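Local coordinates for Poly(A) RNA polymerase protein 2 (Saccharomyces cerevisiae, PDB 3NYB) that probably adds adenylate tails to RNA as the polymerase subunit of the TRAMP surveillance complex, where it pairs with the zinc-knuckle protein AIR2, at residues Asn43-Thr48 with Pro128-His133; Thr70-Pro75 with Gly159-Val164; Ile189-Phe194 with Val234-Ser239; Phe301-Ala306 with Lys314-Asn319. The protein carries 1 engineered substitution. All blocks are in the same frame, centred on the assembly; numbering follows the deposited sequence.

Contact 1 of 4, residues Asn43-Thr48 with Pro128-His133; sequences NQTIST and PHSGIH
T45, on helix 36-54, meets S130 in the turn before strand 132-137 and I132 just beyond that turn, and the touching is done by methyl groups. CG2 of T45 comes up to S130 OG at 3.5 Å and to S130 CB at 3.6 Å. With chi1 at 83°, T45 keeps OG1 between the backbone N and the carbonyl carbon, which leaves CG2 anti to the carbonyl carbon and facing the turn. I132, two residues further on, reaches the same threonine: its CD1 lies 3.7 Å from T45 OG1 and 3.9 Å from T45 CG2, the two chains crossing at a slant.

The polar bonds do not join the two segments; each serves its own side or a neighbour. S130 OG accepts the backbone N-H of I132 at 3.3 Å with an N-H...O angle of 153°, an ST turn, and it is also hydrogen-bonded to a carboxylate oxygen of E127. T45 OG1 has a weak bond to R42 O in its own helix. With S130 replaced by an alanine, the N-H of I132 and the E127 carboxylate would probably lose the partner they share, and the turn would be less firmly shaped.

E127 also takes the backbone N-H of H129. It closes strand 121-127, next to strand 132-137 in the palm sheet; T45 touches E127 too, so helix 36-54 rests against the turn joining these antiparallel strands.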
# COMPACT_ATOMS: atom_id res chain seq x y z
N ASN A 43 -6.21 18.38 15.83
CA ASN A 43 -6.65 19.71 15.37
C ASN A 43 -6.02 20.85 16.18
O ASN A 43 -5.58 21.84 15.62
CB ASN A 43 -8.18 19.81 15.34
CG ASN A 43 -8.79 18.95 14.26
OD1 ASN A 43 -9.97 18.61 14.31
ND2 ASN A 43 -7.99 18.58 13.27
N GLN A 44 -5.97 20.69 17.50
CA GLN A 44 -5.35 21.70 18.35
C GLN A 44 -3.92 21.95 17.94
O GLN A 44 -3.52 23.10 17.73
CB GLN A 44 -5.35 21.24 19.79
CG GLN A 44 -6.71 20.97 20.37
CD GLN A 44 -6.63 20.58 21.83
OE1 GLN A 44 -5.60 20.78 22.48
NE2 GLN A 44 -7.72 20.01 22.37
N THR A 45 -3.14 20.88 17.84
CA THR A 45 -1.72 21.05 17.56
C THR A 45 -1.51 21.66 16.18
O THR A 45 -0.70 22.57 16.03
CB THR A 45 -0.91 19.74 17.72
OG1 THR A 45 -1.01 18.98 16.53
CG2 THR A 45 -1.43 18.93 18.89
N ILE A 46 -2.24 21.16 15.19
CA ILE A 46 -2.18 21.74 13.86
C ILE A 46 -2.51 23.22 13.92
O ILE A 46 -1.82 24.05 13.33
CB ILE A 46 -3.15 21.05 12.88
CG1 ILE A 46 -2.74 19.59 12.66
CG2 ILE A 46 -3.17 21.76 11.55
CD1 ILE A 46 -1.36 19.44 12.09
N SER A 47 -3.56 23.57 14.65
CA SER A 47 -3.96 24.96 14.74
C SER A 47 -2.88 25.77 15.45
O SER A 47 -2.57 26.89 15.06
CB SER A 47 -5.30 25.10 15.47
OG SER A 47 -5.85 26.39 15.25
N THR A 48 -2.30 25.18 16.49
CA THR A 48 -1.20 25.80 17.23
C THR A 48 -0.03 26.08 16.29
O THR A 48 0.60 27.13 16.35
CB THR A 48 -0.75 24.90 18.40
OG1 THR A 48 -1.72 24.95 19.45
CG2 THR A 48 0.58 25.35 18.95
N PRO A 128 6.46 18.92 20.73
CA PRO A 128 6.87 18.32 22.01
C PRO A 128 5.72 18.04 22.96
O PRO A 128 5.66 16.97 23.55
CB PRO A 128 7.79 19.38 22.61
CG PRO A 128 8.14 20.31 21.49
CD PRO A 128 6.98 20.29 20.57
N HIS A 129 4.80 18.98 23.10
CA HIS A 129 3.68 18.79 24.01
C HIS A 129 2.86 17.56 23.67
O HIS A 129 2.54 16.76 24.54
CB HIS A 129 2.77 20.02 24.03
CG HIS A 129 1.62 19.90 24.97
ND1 HIS A 129 1.78 19.81 26.34
CD2 HIS A 129 0.28 19.85 24.74
CE1 HIS A 129 0.59 19.71 26.91
NE2 HIS A 129 -0.33 19.73 25.97
N SER A 130 2.53 17.42 22.39
CA SER A 130 1.67 16.33 21.92
C SER A 130 2.45 15.15 21.36
O SER A 130 1.88 14.08 21.14
CB SER A 130 0.71 16.83 20.84
OG SER A 130 1.40 17.04 19.61
N GLY A 131 3.74 15.34 21.10
CA GLY A 131 4.58 14.28 20.56
C GLY A 131 4.24 13.90 19.13
O GLY A 131 4.72 12.88 18.62
N ILE A 132 3.42 14.72 18.49
CA ILE A 132 2.97 14.50 17.11
C ILE A 132 4.05 14.84 16.07
O ILE A 132 4.75 15.84 16.20
CB ILE A 132 1.67 15.31 16.81
CG1 ILE A 132 0.50 14.77 17.64
CG2 ILE A 132 1.29 15.25 15.35
CD1 ILE A 132 -0.82 15.40 17.31
N HIS A 133 4.17 14.01 15.04
CA HIS A 133 5.18 14.23 14.02
C HIS A 133 4.63 15.05 12.87
O HIS A 133 3.61 14.69 12.29
CB HIS A 133 5.68 12.89 13.49
CG HIS A 133 6.47 12.11 14.49
ND1 HIS A 133 7.86 12.05 14.46
CD2 HIS A 133 6.09 11.39 15.57
CE1 HIS A 133 8.28 11.32 15.47
NE2 HIS A 133 7.22 10.90 16.16

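Contact 2 of 4, residues Thr70-Pro75 with Gly159-Val164; sequences TDLYLP and GLRELV
The carbonyl O of D71 accepts the NE-H of R161 at 2.8 Å, with an N-H...O angle of 150°. The oxygen lies at the edge of the guanidinium, in its plane, while NE is tilted 18° from the carbonyl plane. A water also donates weakly to D71 O and accepts from R161 NH2 at 2.6 Å, which spans the two groups a second time. NH2 is further hydrogen-bonded to S33 OG. The arginine gets there by an extended chain: CG is anti to the backbone N (chi1 174°), and the aliphatic part passes L72, whose CD2 lies 3.8 Å from R161 CG.

Segment 70-75 follows G66 and S67, in the loop before strand 79-83; the glycine-serine pair and the acidic residues after it form the signature of the nucleotidyltransferase palm. Here that loop is tied to helix 160-173, whose N-cap position is G159. A leucine in place of R161 would be likely to strip D71 O of its strong donor and leave S33 OG and the water without NH2.

Beside this polar tie the packing is looser, L72 CD1 standing 4.5 Å from V164 CG1. L72 itself runs on to I190 of helix 186-198, and its carbonyl has a weak bond from K168 further along helix 160-173.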
# COMPACT_ATOMS: atom_id res chain seq x y z
N THR A 70 -6.91 11.73 3.50
CA THR A 70 -7.52 10.44 3.27
C THR A 70 -7.31 9.81 4.62
O THR A 70 -6.94 10.50 5.57
CB THR A 70 -6.79 9.65 2.17
OG1 THR A 70 -5.46 9.32 2.58
CG2 THR A 70 -6.70 10.47 0.89
N ASP A 71 -7.53 8.52 4.77
CA ASP A 71 -7.17 7.91 6.04
C ASP A 71 -6.28 6.72 5.75
O ASP A 71 -6.63 5.58 6.07
CB ASP A 71 -8.41 7.53 6.83
CG ASP A 71 -9.04 8.73 7.52
OD1 ASP A 71 -8.57 9.09 8.63
OD2 ASP A 71 -9.99 9.29 6.95
N LEU A 72 -5.14 7.00 5.13
CA LEU A 72 -4.22 5.98 4.68
C LEU A 72 -2.91 6.11 5.44
O LEU A 72 -1.86 5.67 4.98
CB LEU A 72 -3.98 6.11 3.17
CG LEU A 72 -5.20 6.11 2.25
CD1 LEU A 72 -4.79 6.02 0.79
CD2 LEU A 72 -6.12 4.96 2.59
N TYR A 73 -2.98 6.71 6.63
CA TYR A 73 -1.79 6.97 7.42
C TYR A 73 -1.58 5.90 8.49
O TYR A 73 -2.53 5.45 9.12
CB TYR A 73 -1.88 8.34 8.08
CG TYR A 73 -2.98 8.44 9.08
CD1 TYR A 73 -2.76 8.14 10.42
CD2 TYR A 73 -4.26 8.82 8.70
CE1 TYR A 73 -3.79 8.22 11.35
CE2 TYR A 73 -5.29 8.90 9.62
CZ TYR A 73 -5.05 8.61 10.94
OH TYR A 73 -6.08 8.70 11.84
N LEU A 74 -0.33 5.51 8.70
CA LEU A 74 0.01 4.69 9.86
C LEU A 74 0.22 5.59 11.10
O LEU A 74 0.87 6.65 11.02
CB LEU A 74 1.24 3.83 9.59
CG LEU A 74 1.19 2.74 8.52
CD1 LEU A 74 2.52 1.97 8.48
CD2 LEU A 74 0.03 1.79 8.77
N PRO A 75 -0.31 5.17 12.24
CA PRO A 75 -0.16 5.95 13.47
C PRO A 75 1.32 6.25 13.76
O PRO A 75 2.17 5.38 13.57
CB PRO A 75 -0.74 5.03 14.55
CG PRO A 75 -1.69 4.14 13.80
CD PRO A 75 -1.04 3.92 12.47
N GLY A 159 -12.55 -1.72 -0.24
CA GLY A 159 -11.45 -2.56 0.19
C GLY A 159 -10.11 -1.88 0.03
O GLY A 159 -9.11 -2.29 0.63
N LEU A 160 -10.09 -0.83 -0.78
CA LEU A 160 -8.83 -0.14 -1.08
C LEU A 160 -8.09 0.33 0.19
O LEU A 160 -6.93 -0.01 0.39
CB LEU A 160 -9.08 1.02 -2.03
CG LEU A 160 -7.80 1.66 -2.55
CD1 LEU A 160 -6.83 0.60 -3.08
CD2 LEU A 160 -8.11 2.71 -3.60
N ARG A 161 -8.76 1.10 1.03
CA ARG A 161 -8.16 1.58 2.27
C ARG A 161 -7.59 0.45 3.14
O ARG A 161 -6.45 0.52 3.59
CB ARG A 161 -9.16 2.43 3.07
CG ARG A 161 -8.65 2.85 4.44
CD ARG A 161 -9.48 3.94 5.10
NE ARG A 161 -9.02 4.21 6.46
CZ ARG A 161 -9.48 3.62 7.56
NH1 ARG A 161 -10.45 2.72 7.49
NH2 ARG A 161 -8.98 3.93 8.74
N GLU A 162 -8.39 -0.59 3.37
CA GLU A 162 -7.99 -1.68 4.27
C GLU A 162 -6.74 -2.39 3.78
O GLU A 162 -5.82 -2.62 4.55
CB GLU A 162 -9.11 -2.71 4.41
CG GLU A 162 -10.32 -2.25 5.20
CD GLU A 162 -11.14 -1.21 4.47
OE1 GLU A 162 -11.99 -0.59 5.13
OE2 GLU A 162 -10.92 -1.00 3.25
N LEU A 163 -6.72 -2.75 2.51
CA LEU A 163 -5.57 -3.46 1.98
C LEU A 163 -4.34 -2.55 1.96
O LEU A 163 -3.24 -2.99 2.24
CB LEU A 163 -5.86 -4.06 0.60
CG LEU A 163 -6.84 -5.22 0.67
CD1 LEU A 163 -6.82 -6.03 -0.62
CD2 LEU A 163 -6.50 -6.11 1.85
N VAL A 164 -4.55 -1.27 1.64
CA VAL A 164 -3.44 -0.33 1.65
C VAL A 164 -2.81 -0.21 3.04
O VAL A 164 -1.58 -0.24 3.19
CB VAL A 164 -3.85 1.05 1.13
CG1 VAL A 164 -2.76 2.06 1.38
CG2 VAL A 164 -4.16 0.97 -0.36
O HOH W 1 -7.25 5.82 9.35

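Contact 3 of 4, residues Ile189-Phe194 with Val234-Ser239; sequences IICLVF and VALGSS
L236 is the residue through which strand 234-238 meets C191 and L192 of helix 186-198. V234, at the start of the strand, packs on F229 and Y245 within the chain and on Y50 of the neighbouring AIR2 chain. A235 follows, its backbone hydrogen-bonded to F246 in the antiparallel partner strand 243-247.

L236 then turns its side chain to the helix. Its branch CD2 does all the close touching, lying 4.0 Å from C191 SG and 4.3 Å from L192 CD2. The sulphur is presented by a C191 side chain that starts toward the strand, with SG anti to the backbone N (chi1 -176°). L192 sets out in the opposite sense, and its CD2 end curls back to complete the pair of apolar neighbours. These are ordinary van der Waals distances, so the contact rests on shape and on burial, all three residues being buried. On the backbone side L236 is hydrogen-bonded to A264 and Q266. G237 brings no side chain to the helix, and S238 and S239 beyond it are poorly ordered.

The helix has other neighbours: I189 and V193 pack on helix 160-173, C191 touches W153 of helix 145-155, and the carbonyl of L192 is hydrogen-bonded to Y225 of helix 214-228. The strand thus lies against this group of helices on the side of C191, with the end of L192 beside it.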
# COMPACT_ATOMS: atom_id res chain seq x y z
N ILE A 189 2.08 2.41 -3.85
CA ILE A 189 1.45 1.33 -3.12
C ILE A 189 -0.03 1.32 -3.43
O ILE A 189 -0.62 0.28 -3.73
CB ILE A 189 1.64 1.46 -1.61
CG1 ILE A 189 3.12 1.54 -1.26
CG2 ILE A 189 1.00 0.28 -0.89
CD1 ILE A 189 3.38 1.89 0.21
N ILE A 190 -0.64 2.51 -3.36
CA ILE A 190 -2.06 2.65 -3.64
C ILE A 190 -2.38 2.11 -5.02
O ILE A 190 -3.34 1.35 -5.20
CB ILE A 190 -2.50 4.10 -3.58
CG1 ILE A 190 -2.10 4.70 -2.23
CG2 ILE A 190 -3.99 4.21 -3.79
CD1 ILE A 190 -2.59 6.12 -2.03
N CYS A 191 -1.56 2.49 -6.00
CA CYS A 191 -1.73 2.01 -7.37
C CYS A 191 -1.79 0.49 -7.46
O CYS A 191 -2.74 -0.06 -8.02
CB CYS A 191 -0.63 2.54 -8.28
SG CYS A 191 -0.86 2.06 -9.98
N LEU A 192 -0.78 -0.18 -6.92
CA LEU A 192 -0.70 -1.64 -7.00
C LEU A 192 -1.95 -2.32 -6.48
O LEU A 192 -2.50 -3.21 -7.13
CB LEU A 192 0.50 -2.16 -6.21
CG LEU A 192 1.89 -1.73 -6.66
CD1 LEU A 192 2.91 -2.25 -5.66
CD2 LEU A 192 2.19 -2.20 -8.07
N VAL A 193 -2.39 -1.91 -5.30
CA VAL A 193 -3.58 -2.48 -4.70
C VAL A 193 -4.77 -2.18 -5.59
O VAL A 193 -5.54 -3.07 -5.93
CB VAL A 193 -3.82 -1.89 -3.31
CG1 VAL A 193 -5.01 -2.55 -2.64
CG2 VAL A 193 -2.59 -2.09 -2.47
N PHE A 194 -4.92 -0.92 -5.97
CA PHE A 194 -6.05 -0.50 -6.77
C PHE A 194 -6.15 -1.34 -8.04
O PHE A 194 -7.19 -1.92 -8.34
CB PHE A 194 -5.94 0.98 -7.12
CG PHE A 194 -6.92 1.43 -8.17
CD1 PHE A 194 -8.28 1.25 -7.98
CD2 PHE A 194 -6.48 2.04 -9.33
CE1 PHE A 194 -9.19 1.67 -8.93
CE2 PHE A 194 -7.38 2.46 -10.29
CZ PHE A 194 -8.73 2.27 -10.09
N VAL A 234 6.22 -5.74 -17.78
CA VAL A 234 4.89 -5.14 -17.65
C VAL A 234 4.87 -3.82 -16.88
O VAL A 234 5.51 -3.70 -15.83
CB VAL A 234 3.90 -6.11 -16.99
CG1 VAL A 234 2.49 -5.54 -17.04
CG2 VAL A 234 3.95 -7.46 -17.67
N ALA A 235 4.12 -2.85 -17.38
CA ALA A 235 3.98 -1.55 -16.73
C ALA A 235 2.53 -1.28 -16.34
O ALA A 235 1.62 -1.96 -16.81
CB ALA A 235 4.50 -0.44 -17.63
N LEU A 236 2.31 -0.28 -15.49
CA LEU A 236 0.96 0.06 -15.05
C LEU A 236 0.58 1.48 -15.44
O LEU A 236 1.40 2.39 -15.34
CB LEU A 236 0.82 -0.10 -13.53
CG LEU A 236 0.70 -1.51 -12.97
CD1 LEU A 236 2.07 -2.09 -12.81
CD2 LEU A 236 -0.00 -1.47 -11.64
N GLY A 237 -0.67 1.65 -15.87
CA GLY A 237 -1.19 2.95 -16.24
C GLY A 237 -2.70 3.00 -16.11
O GLY A 237 -3.32 2.06 -15.60
N SER A 238 -3.30 4.09 -16.58
CA SER A 238 -4.75 4.26 -16.51
C SER A 238 -5.32 4.93 -17.76
O SER A 238 -5.18 6.14 -17.95
CB SER A 238 -5.15 5.06 -15.27
OG SER A 238 -5.51 4.19 -14.20
N SER A 239 -5.95 4.12 -18.60
CA SER A 239 -6.67 4.63 -19.75
C SER A 239 -8.14 4.74 -19.41
O SER A 239 -8.87 3.75 -19.40
CB SER A 239 -6.49 3.70 -20.95
OG SER A 239 -7.34 4.08 -22.02

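Contact 4 of 4, residues Phe301-Ala306 with Lys314-Asn319; sequences FELHSA and KSILGN
The backbones come nearest at L303 and I316, whose CA atoms are 8.8 Å apart, so the end of helix 282-304 and the segment after helix 308-311 are bridged by side chains alone. L303 does this from the helix. Its CG sits anti to the carbonyl carbon (chi1 -60°), and the two side chains cross at a slant, with L303 CD1 3.8 Å from I316 CG1. The other branch, CD2, reaches K314 CB more loosely at 4.5 Å, while the lysine's NZ bonds elsewhere, to D310 O. L303 and I316 are buried and also pack on helix 17-31, against I17 and against W20 and L21 respectively.

S305 and S315 bond within their own segments: S305 OG donates to F301 O at 2.8 Å, and S315 OG accepts the N-H of G318 at 2.8 Å, an ST motif. R299, by contrast, reaches both segments, bonding to S315 O and forming a salt bridge with E302. E24 takes the N-H groups of I316 and L317 and is also bonded to S315 OG.

Chemically, then, the leucine and isoleucine supply buried apolar surface with little directional demand, while E24, by holding the two backbone N-H groups, is likely to help fix where I316 sits.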
# COMPACT_ATOMS: atom_id res chain seq x y z
N PHE A 301 -2.47 -22.83 6.81
CA PHE A 301 -2.38 -24.28 6.88
C PHE A 301 -2.24 -24.70 8.34
O PHE A 301 -2.98 -25.55 8.83
CB PHE A 301 -1.20 -24.81 6.07
CG PHE A 301 -1.27 -24.52 4.60
CD1 PHE A 301 -0.15 -24.11 3.90
CD2 PHE A 301 -2.46 -24.66 3.91
CE1 PHE A 301 -0.21 -23.84 2.54
CE2 PHE A 301 -2.53 -24.40 2.55
CZ PHE A 301 -1.40 -23.99 1.87
N GLU A 302 -1.30 -24.07 9.03
CA GLU A 302 -0.98 -24.39 10.42
C GLU A 302 -2.18 -24.36 11.36
O GLU A 302 -2.26 -25.15 12.29
CB GLU A 302 0.11 -23.46 10.94
CG GLU A 302 0.52 -23.74 12.38
CD GLU A 302 1.45 -22.68 12.95
OE1 GLU A 302 1.52 -21.57 12.38
OE2 GLU A 302 2.11 -22.96 13.97
N LEU A 303 -3.12 -23.44 11.13
CA LEU A 303 -4.28 -23.30 12.01
C LEU A 303 -5.42 -24.23 11.59
O LEU A 303 -6.06 -24.86 12.43
CB LEU A 303 -4.76 -21.85 12.06
CG LEU A 303 -3.77 -20.81 12.59
CD1 LEU A 303 -4.32 -19.41 12.41
CD2 LEU A 303 -3.41 -21.05 14.05
N HIS A 304 -5.67 -24.30 10.28
CA HIS A 304 -6.73 -25.16 9.74
C HIS A 304 -6.46 -26.64 10.03
O HIS A 304 -7.27 -27.50 9.70
CB HIS A 304 -6.88 -24.94 8.24
CG HIS A 304 -8.02 -25.69 7.63
ND1 HIS A 304 -9.31 -25.19 7.60
CD2 HIS A 304 -8.07 -26.90 7.01
CE1 HIS A 304 -10.10 -26.06 7.00
NE2 HIS A 304 -9.38 -27.10 6.63
N SER A 305 -5.31 -26.92 10.65
CA SER A 305 -4.94 -28.28 10.98
C SER A 305 -4.56 -28.42 12.45
O SER A 305 -3.77 -29.28 12.82
CB SER A 305 -3.76 -28.73 10.11
OG SER A 305 -2.63 -27.91 10.33
N ALA A 306 -5.13 -27.56 13.29
CA ALA A 306 -4.85 -27.60 14.72
C ALA A 306 -6.14 -27.69 15.52
O ALA A 306 -7.21 -27.37 15.02
CB ALA A 306 -4.05 -26.39 15.14
N LYS A 314 -5.34 -16.73 18.93
CA LYS A 314 -4.22 -16.67 17.99
C LYS A 314 -4.42 -15.58 16.96
O LYS A 314 -5.52 -15.07 16.78
CB LYS A 314 -3.97 -18.02 17.31
CG LYS A 314 -3.32 -19.03 18.22
CD LYS A 314 -2.32 -18.36 19.16
CE LYS A 314 -1.84 -19.34 20.22
NZ LYS A 314 -1.25 -20.55 19.60
N SER A 315 -3.33 -15.21 16.29
CA SER A 315 -3.34 -14.13 15.33
C SER A 315 -2.68 -14.55 14.04
O SER A 315 -1.55 -15.04 14.04
CB SER A 315 -2.60 -12.92 15.89
OG SER A 315 -2.45 -11.95 14.88
N ILE A 316 -3.39 -14.36 12.93
CA ILE A 316 -2.86 -14.67 11.61
C ILE A 316 -1.92 -13.57 11.14
O ILE A 316 -0.78 -13.85 10.75
CB ILE A 316 -3.99 -14.82 10.57
CG1 ILE A 316 -4.88 -16.00 10.88
CG2 ILE A 316 -3.41 -14.97 9.19
CD1 ILE A 316 -6.10 -16.07 9.99
N LEU A 317 -2.40 -12.32 11.19
CA LEU A 317 -1.63 -11.15 10.76
C LEU A 317 -0.40 -10.92 11.63
O LEU A 317 0.65 -10.51 11.13
CB LEU A 317 -2.50 -9.89 10.79
CG LEU A 317 -3.63 -9.69 9.81
CD1 LEU A 317 -4.41 -8.42 10.17
CD2 LEU A 317 -3.06 -9.59 8.42
N GLY A 318 -0.53 -11.19 12.92
CA GLY A 318 0.45 -10.75 13.91
C GLY A 318 1.92 -10.84 13.54
O GLY A 318 2.67 -9.90 13.78
N ASN A 319 2.34 -11.97 12.99
CA ASN A 319 3.75 -12.16 12.67
C ASN A 319 4.12 -11.66 11.27
O ASN A 319 5.30 -11.48 10.95
CB ASN A 319 4.17 -13.62 12.86
CG ASN A 319 5.68 -13.80 12.88
OD1 ASN A 319 6.37 -13.44 11.93
ND2 ASN A 319 6.21 -14.36 13.96

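How the contacts relate
Contacts 2 and 3 are continuous: L72 CD1 lies 3.6 Å from I190 CD1, and L160 CD1 lies 3.7 Å from V193 CG1, so the palm loop, helix 160-173, helix 186-198 and strand 234-238 pack in succession. Contact 1 stands apart within the palm, its nearest atoms about 7 Å from contact 2, though their segments alternate along the chain. Contact 4 comes within about 8 Å of contact 2 (nearest atoms) but lies about 39 Å from contact 1 between centres. As in related nucleotidyltransferases, the active site is probably close to the signature loop, which contact 2 ties to the helices; contacts 3 and 4 each border the AIR2 chain.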